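Local coordinates for protein putative amidohydrolase (Unidentified, PDB 3MKV) that probably hydrolyses dipeptides with a C-terminal proline, as a two-zinc prolidase of the amidohydrolase superfamily, at residues D205-F210 against H234-A239; T104-G109 against T251-N256. One frame throughout, in Å; residues are numbered along the deposited sequence.

Both contacts belong to one metal-dependent barrel, and their centres lie 15 Å apart. Contact 1 (205-210 with 234-239) lies about 20 Å from the centre of the chain and runs from a zinc ligand to exposed residues, whereas contact 2 (104-109 with 251-256) is buried about 5 Å from that centre. Strands 232-235 and 251-254 are neighbours in a parallel sheet, and each sends a histidine to the same zinc ion: His234 through ND1 and His254 through NE2, each at 2.4 Å. The segments also touch directly, with Tyr236 CE1 lying 3.3 Å from His254 CB. Along the chain, contact 1 is nested inside the loop that contact 2 closes.

Contact 1. Residues D205-F210 against H234-A239; sequences DPVGVF and HAYTPA. With ZN (zinc ion), chain J; SO4 (sulfate ion), chain K.
Val207 and Tyr236 make the buried half of this contact. CG1 of Val207 lies 3.9 Å from CD2 of Tyr236, approaching the ring obliquely, and the two side chains cross at about a right angle. With CG1 anti to the backbone N (chi1 154°), the valine turns this methyl to the phenol. Beyond the valine the ring reaches the active site: Tyr236 OH donates a 2.7 Å hydrogen bond to O2 of a sulfate ion, probably carried over from the crystallisation liquor, and is also hydrogen-bonded to Tyr280 OH. The same sulfate oxygen lies in the ring plane at the edge of the tyrosine and also meets the edge of the zinc ligand His234, whose CE1 is 3.4 Å away and whose NE2 is satisfied by Gly198 O. Val200 N, Ala201 N and His142 NE2 bond the sulfate too, so the site can hold an anion close to the metal.

Toward solvent the burial falls away. Gly208, within the type I turn from Pro206 to Val209, is exposed and marks the loose point, its CA 4.1 Å from Thr237 CG2. Phe210 CZ meets the exposed Ala239 at CB, a close (3.6 Å) but peripheral touch with the methyl at the ring edge near its plane. The two segments meet through apolar atoms along the whole contact; Thr237 OG1 is spent as the N-cap of the helix that follows.

The turn belongs to the long loop between helices 174-187 and 214-225, and it lies over the junction where strand 232-235 passes into helix 238-246. Phe210 continues onto Arg243 of that helix, Val207 and Tyr236 both pack on Val303 of helix 300-304, and Val209 packs against Gly226 of the second subunit.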
loop_
_atom_site.group_PDB
_atom_site.type_symbol
_atom_site.label_atom_id
_atom_site.label_comp_id
_atom_site.label_asym_id
_atom_site.label_seq_id
_atom_site.Cartn_x
_atom_site.Cartn_y
_atom_site.Cartn_z
ATOM N N ASP A 205 -6.840 -28.974 -5.198
ATOM C CA ASP A 205 -6.171 -29.970 -4.360
ATOM C C ASP A 205 -6.648 -31.406 -4.593
ATOM O O ASP A 205 -7.844 -31.644 -4.764
ATOM C CB ASP A 205 -6.382 -29.603 -2.888
ATOM C CG ASP A 205 -7.864 -29.477 -2.524
ATOM O OD1 ASP A 205 -8.626 -28.826 -3.277
ATOM O OD2 ASP A 205 -8.273 -30.033 -1.484
ATOM N N PRO A 206 -5.710 -32.371 -4.600
ATOM C CA PRO A 206 -6.051 -33.789 -4.638
ATOM C C PRO A 206 -6.226 -34.360 -3.231
ATOM O O PRO A 206 -5.712 -33.799 -2.259
ATOM C CB PRO A 206 -4.837 -34.418 -5.328
ATOM C CG PRO A 206 -3.688 -33.524 -4.959
ATOM C CD PRO A 206 -4.249 -32.159 -4.598
ATOM N N VAL A 207 -6.948 -35.474 -3.139
ATOM C CA VAL A 207 -7.344 -36.074 -1.858
ATOM C C VAL A 207 -6.208 -36.419 -0.889
ATOM O O VAL A 207 -6.401 -36.366 0.324
ATOM C CB VAL A 207 -8.208 -37.348 -2.088
ATOM C CG1 VAL A 207 -8.094 -38.295 -0.914
ATOM C CG2 VAL A 207 -9.658 -36.966 -2.346
ATOM N N GLY A 208 -5.038 -36.775 -1.412
ATOM C CA GLY A 208 -3.972 -37.317 -0.565
ATOM C C GLY A 208 -2.855 -36.376 -0.125
ATOM O O GLY A 208 -2.000 -36.752 0.678
ATOM N N VAL A 209 -2.846 -35.158 -0.654
ATOM C CA VAL A 209 -1.838 -34.166 -0.279
ATOM C C VAL A 209 -1.984 -33.780 1.191
ATOM O O VAL A 209 -3.086 -33.805 1.728
ATOM C CB VAL A 209 -1.972 -32.883 -1.131
ATOM C CG1 VAL A 209 -3.288 -32.170 -0.800
ATOM C CG2 VAL A 209 -0.773 -31.951 -0.908
ATOM N N PHE A 210 -0.870 -33.419 1.832
ATOM C CA PHE A 210 -0.889 -32.946 3.208
ATOM C C PHE A 210 -1.377 -31.507 3.275
ATOM O O PHE A 210 -1.116 -30.705 2.382
ATOM C CB PHE A 210 0.508 -32.998 3.831
ATOM C CG PHE A 210 1.024 -34.389 4.081
ATOM C CD1 PHE A 210 0.219 -35.494 3.877
ATOM C CD2 PHE A 210 2.317 -34.582 4.565
ATOM C CE1 PHE A 210 0.694 -36.776 4.118
ATOM C CE2 PHE A 210 2.799 -35.860 4.819
ATOM C CZ PHE A 210 1.984 -36.961 4.590
ATOM N N HIS A 234 -9.773 -31.747 8.948
ATOM C CA HIS A 234 -10.198 -32.548 7.815
ATOM C C HIS A 234 -8.959 -33.316 7.327
ATOM O O HIS A 234 -7.915 -32.715 7.063
ATOM C CB HIS A 234 -10.791 -31.597 6.763
ATOM C CG HIS A 234 -10.743 -32.098 5.351
ATOM N ND1 HIS A 234 -11.880 -32.304 4.599
ATOM C CD2 HIS A 234 -9.700 -32.369 4.533
ATOM C CE1 HIS A 234 -11.541 -32.709 3.387
ATOM N NE2 HIS A 234 -10.224 -32.762 3.324
ATOM N N ALA A 235 -9.066 -34.644 7.265
ATOM C CA ALA A 235 -7.945 -35.520 6.875
ATOM C C ALA A 235 -8.446 -36.885 6.400
ATOM O O ALA A 235 -9.275 -37.507 7.062
ATOM C CB ALA A 235 -6.970 -35.694 8.040
ATOM N N TYR A 236 -7.938 -37.359 5.267
ATOM C CA TYR A 236 -8.387 -38.640 4.702
ATOM C C TYR A 236 -7.436 -39.835 4.897
ATOM O O TYR A 236 -7.873 -40.909 5.320
ATOM C CB TYR A 236 -8.715 -38.487 3.220
ATOM C CG TYR A 236 -10.016 -37.772 2.938
ATOM C CD1 TYR A 236 -11.207 -38.209 3.505
ATOM C CD2 TYR A 236 -10.060 -36.680 2.079
ATOM C CE1 TYR A 236 -12.400 -37.566 3.246
ATOM C CE2 TYR A 236 -11.252 -36.025 1.815
ATOM C CZ TYR A 236 -12.421 -36.472 2.401
ATOM O OH TYR A 236 -13.614 -35.828 2.144
ATOM N N THR A 237 -6.152 -39.653 4.587
ATOM C CA THR A 237 -5.185 -40.761 4.568
ATOM C C THR A 237 -4.457 -41.022 5.886
ATOM O O THR A 237 -4.312 -40.134 6.724
ATOM C CB THR A 237 -4.105 -40.555 3.493
ATOM O OG1 THR A 237 -3.316 -39.408 3.828
ATOM C CG2 THR A 237 -4.728 -40.367 2.117
ATOM N N PRO A 238 -3.981 -42.260 6.065
ATOM C CA PRO A 238 -3.246 -42.583 7.287
ATOM C C PRO A 238 -2.148 -41.560 7.587
ATOM O O PRO A 238 -2.081 -41.034 8.688
ATOM C CB PRO A 238 -2.652 -43.966 6.987
ATOM C CG PRO A 238 -3.631 -44.581 5.991
ATOM C CD PRO A 238 -4.108 -43.415 5.152
ATOM N N ALA A 239 -1.290 -41.286 6.613
ATOM C CA ALA A 239 -0.208 -40.319 6.801
ATOM C C ALA A 239 -0.716 -38.967 7.322
ATOM O O ALA A 239 -0.161 -38.408 8.262
ATOM C CB ALA A 239 0.546 -40.136 5.500
HETATM ZN ZN ZN J . -14.120 -31.650 5.230
HETATM S S SO4 K . -14.713 -32.860 0.836
HETATM O O1 SO4 K . -15.813 -33.826 0.877
HETATM O O2 SO4 K . -13.443 -33.573 0.709
HETATM O O3 SO4 K . -14.879 -31.977 -0.319
HETATM O O4 SO4 K . -14.708 -32.080 2.075
#

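Contact 2. Residues T104-G109 against T251-N256; sequences TVRDAG and TIEHGN. With ZN (zinc ion), chain J.
Arg106 reaches Thr251 and Glu253 with the two terminal nitrogens of its guanidinium. Its chain leaves with CG anti to the backbone N (chi1 -168°) and bends at chi3, which turns the guanidinium edge to both partners. NH1 donates to Thr251 OG1 at 3.0 Å, with an N-H...O angle of 158° and the hydroxyl oxygen close to the guanidinium plane. NH2 forms a salt bridge with Glu253 OE2 at 2.8 Å; this bond is more bent (134°) and comes to the syn side of the oxygen but well out of the carboxylate plane, leaving NH2 near both oxygens, with Glu253 OE1 at 3.0 Å. OE2 is gripped twice, because Thr251 OG1 donates to it at 2.8 Å, nearly along its C-O axis and from the same face as NH2. The hydroxyl therefore passes a bond from arginine to glutamate.

These are strands 102-107 and 251-254 of the TIM-barrel fold of amidohydrolases, and their side chains come from opposite directions to meet in the buried interior. Outside the pair, Arg106 NE is taken by Leu64 O, and NH1 also bonds Tyr230 OH. Glu253 OE1 accepts from His65 ND1, which makes Glu253 a second-shell residue positioning a zinc ligand.

One residue on, Glu253 CB lies over one ring face of the zinc ligand His254. On the other strand, Asp107 closes an Asx turn, OD1 accepting at 2.9 Å from Gly109 N, which lies above the carboxylate plane.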
loop_
_atom_site.group_PDB
_atom_site.type_symbol
_atom_site.label_atom_id
_atom_site.label_comp_id
_atom_site.label_asym_id
_atom_site.label_seq_id
_atom_site.Cartn_x
_atom_site.Cartn_y
_atom_site.Cartn_z
ATOM N N THR A 104 -28.505 -29.810 18.516
ATOM C CA THR A 104 -27.201 -29.162 18.520
ATOM C C THR A 104 -26.439 -29.580 17.271
ATOM O O THR A 104 -26.549 -30.726 16.823
ATOM C CB THR A 104 -26.355 -29.521 19.763
ATOM O OG1 THR A 104 -27.005 -29.058 20.951
ATOM C CG2 THR A 104 -24.979 -28.867 19.675
ATOM N N VAL A 105 -25.685 -28.645 16.699
ATOM C CA VAL A 105 -24.744 -28.990 15.641
ATOM C C VAL A 105 -23.388 -28.308 15.818
ATOM O O VAL A 105 -23.289 -27.214 16.386
ATOM C CB VAL A 105 -25.300 -28.666 14.253
ATOM C CG1 VAL A 105 -26.487 -29.586 13.925
ATOM C CG2 VAL A 105 -25.681 -27.170 14.164
ATOM N N ARG A 106 -22.342 -28.972 15.338
ATOM C CA ARG A 106 -21.033 -28.344 15.261
ATOM C C ARG A 106 -20.802 -27.975 13.816
ATOM O O ARG A 106 -20.770 -28.842 12.934
ATOM C CB ARG A 106 -19.927 -29.276 15.756
ATOM C CG ARG A 106 -18.586 -28.584 15.960
ATOM C CD ARG A 106 -17.539 -29.563 16.435
ATOM N NE ARG A 106 -17.283 -30.596 15.433
ATOM C CZ ARG A 106 -16.239 -31.413 15.465
ATOM N NH1 ARG A 106 -15.353 -31.297 16.441
ATOM N NH2 ARG A 106 -16.076 -32.334 14.524
ATOM N N ASP A 107 -20.669 -26.678 13.566
ATOM C CA ASP A 107 -20.422 -26.221 12.213
ATOM C C ASP A 107 -18.924 -26.251 11.932
ATOM O O ASP A 107 -18.121 -25.696 12.688
ATOM C CB ASP A 107 -21.023 -24.839 11.963
ATOM C CG ASP A 107 -20.832 -24.384 10.534
ATOM O OD1 ASP A 107 -19.701 -23.992 10.176
ATOM O OD2 ASP A 107 -21.803 -24.426 9.760
ATOM N N ALA A 108 -18.562 -26.918 10.842
ATOM C CA ALA A 108 -17.178 -27.235 10.558
ATOM C C ALA A 108 -16.490 -26.179 9.693
ATOM O O ALA A 108 -15.328 -26.329 9.338
ATOM C CB ALA A 108 -17.091 -28.613 9.908
ATOM N N GLY A 109 -17.200 -25.106 9.363
ATOM C CA GLY A 109 -16.611 -24.041 8.584
ATOM C C GLY A 109 -17.650 -23.196 7.879
ATOM O O GLY A 109 -18.500 -23.716 7.139
ATOM N N THR A 251 -10.201 -33.715 17.169
ATOM C CA THR A 251 -11.103 -34.526 16.361
ATOM C C THR A 251 -10.659 -34.547 14.913
ATOM O O THR A 251 -10.167 -33.547 14.392
ATOM C CB THR A 251 -12.630 -34.138 16.511
ATOM O OG1 THR A 251 -12.937 -32.940 15.784
ATOM C CG2 THR A 251 -13.000 -33.955 17.974
ATOM N N ILE A 252 -10.820 -35.710 14.289
ATOM C CA ILE A 252 -10.486 -35.909 12.892
ATOM C C ILE A 252 -11.757 -36.079 12.081
ATOM O O ILE A 252 -12.691 -36.762 12.501
ATOM C CB ILE A 252 -9.652 -37.173 12.705
ATOM C CG1 ILE A 252 -8.306 -37.057 13.441
ATOM C CG2 ILE A 252 -9.481 -37.465 11.226
ATOM C CD1 ILE A 252 -7.325 -36.072 12.804
ATOM N N GLU A 253 -11.793 -35.456 10.915
ATOM C CA GLU A 253 -13.018 -35.383 10.148
ATOM C C GLU A 253 -12.924 -36.271 8.913
ATOM O O GLU A 253 -11.969 -36.177 8.135
ATOM C CB GLU A 253 -13.331 -33.933 9.757
ATOM C CG GLU A 253 -13.334 -32.948 10.923
ATOM C CD GLU A 253 -14.326 -33.302 12.024
ATOM O OE1 GLU A 253 -15.549 -33.343 11.744
ATOM O OE2 GLU A 253 -13.879 -33.520 13.178
ATOM N N HIS A 254 -13.926 -37.132 8.751
ATOM C CA HIS A 254 -13.991 -38.053 7.628
ATOM C C HIS A 254 -13.171 -39.299 7.939
ATOM O O HIS A 254 -13.727 -40.323 8.352
ATOM C CB HIS A 254 -13.517 -37.378 6.342
ATOM C CG HIS A 254 -14.185 -36.064 6.072
ATOM N ND1 HIS A 254 -15.556 -35.920 6.019
ATOM C CD2 HIS A 254 -13.671 -34.835 5.827
ATOM C CE1 HIS A 254 -15.858 -34.661 5.758
ATOM N NE2 HIS A 254 -14.731 -33.981 5.637
ATOM N N GLY A 255 -11.852 -39.206 7.770
ATOM C CA GLY A 255 -10.961 -40.326 8.083
ATOM C C GLY A 255 -11.215 -41.546 7.208
ATOM O O GLY A 255 -10.971 -42.675 7.625
ATOM N N ASN A 256 -11.674 -41.308 5.982
ATOM C CA ASN A 256 -12.129 -42.369 5.094
ATOM C C ASN A 256 -11.121 -43.485 4.818
ATOM O O ASN A 256 -11.471 -44.670 4.860
ATOM C CB ASN A 256 -12.594 -41.783 3.763
ATOM C CG ASN A 256 -13.919 -41.057 3.871
ATOM O OD1 ASN A 256 -14.105 -40.185 4.726
ATOM N ND2 ASN A 256 -14.844 -41.400 2.983
HETATM ZN ZN ZN J . -14.120 -31.650 5.230
#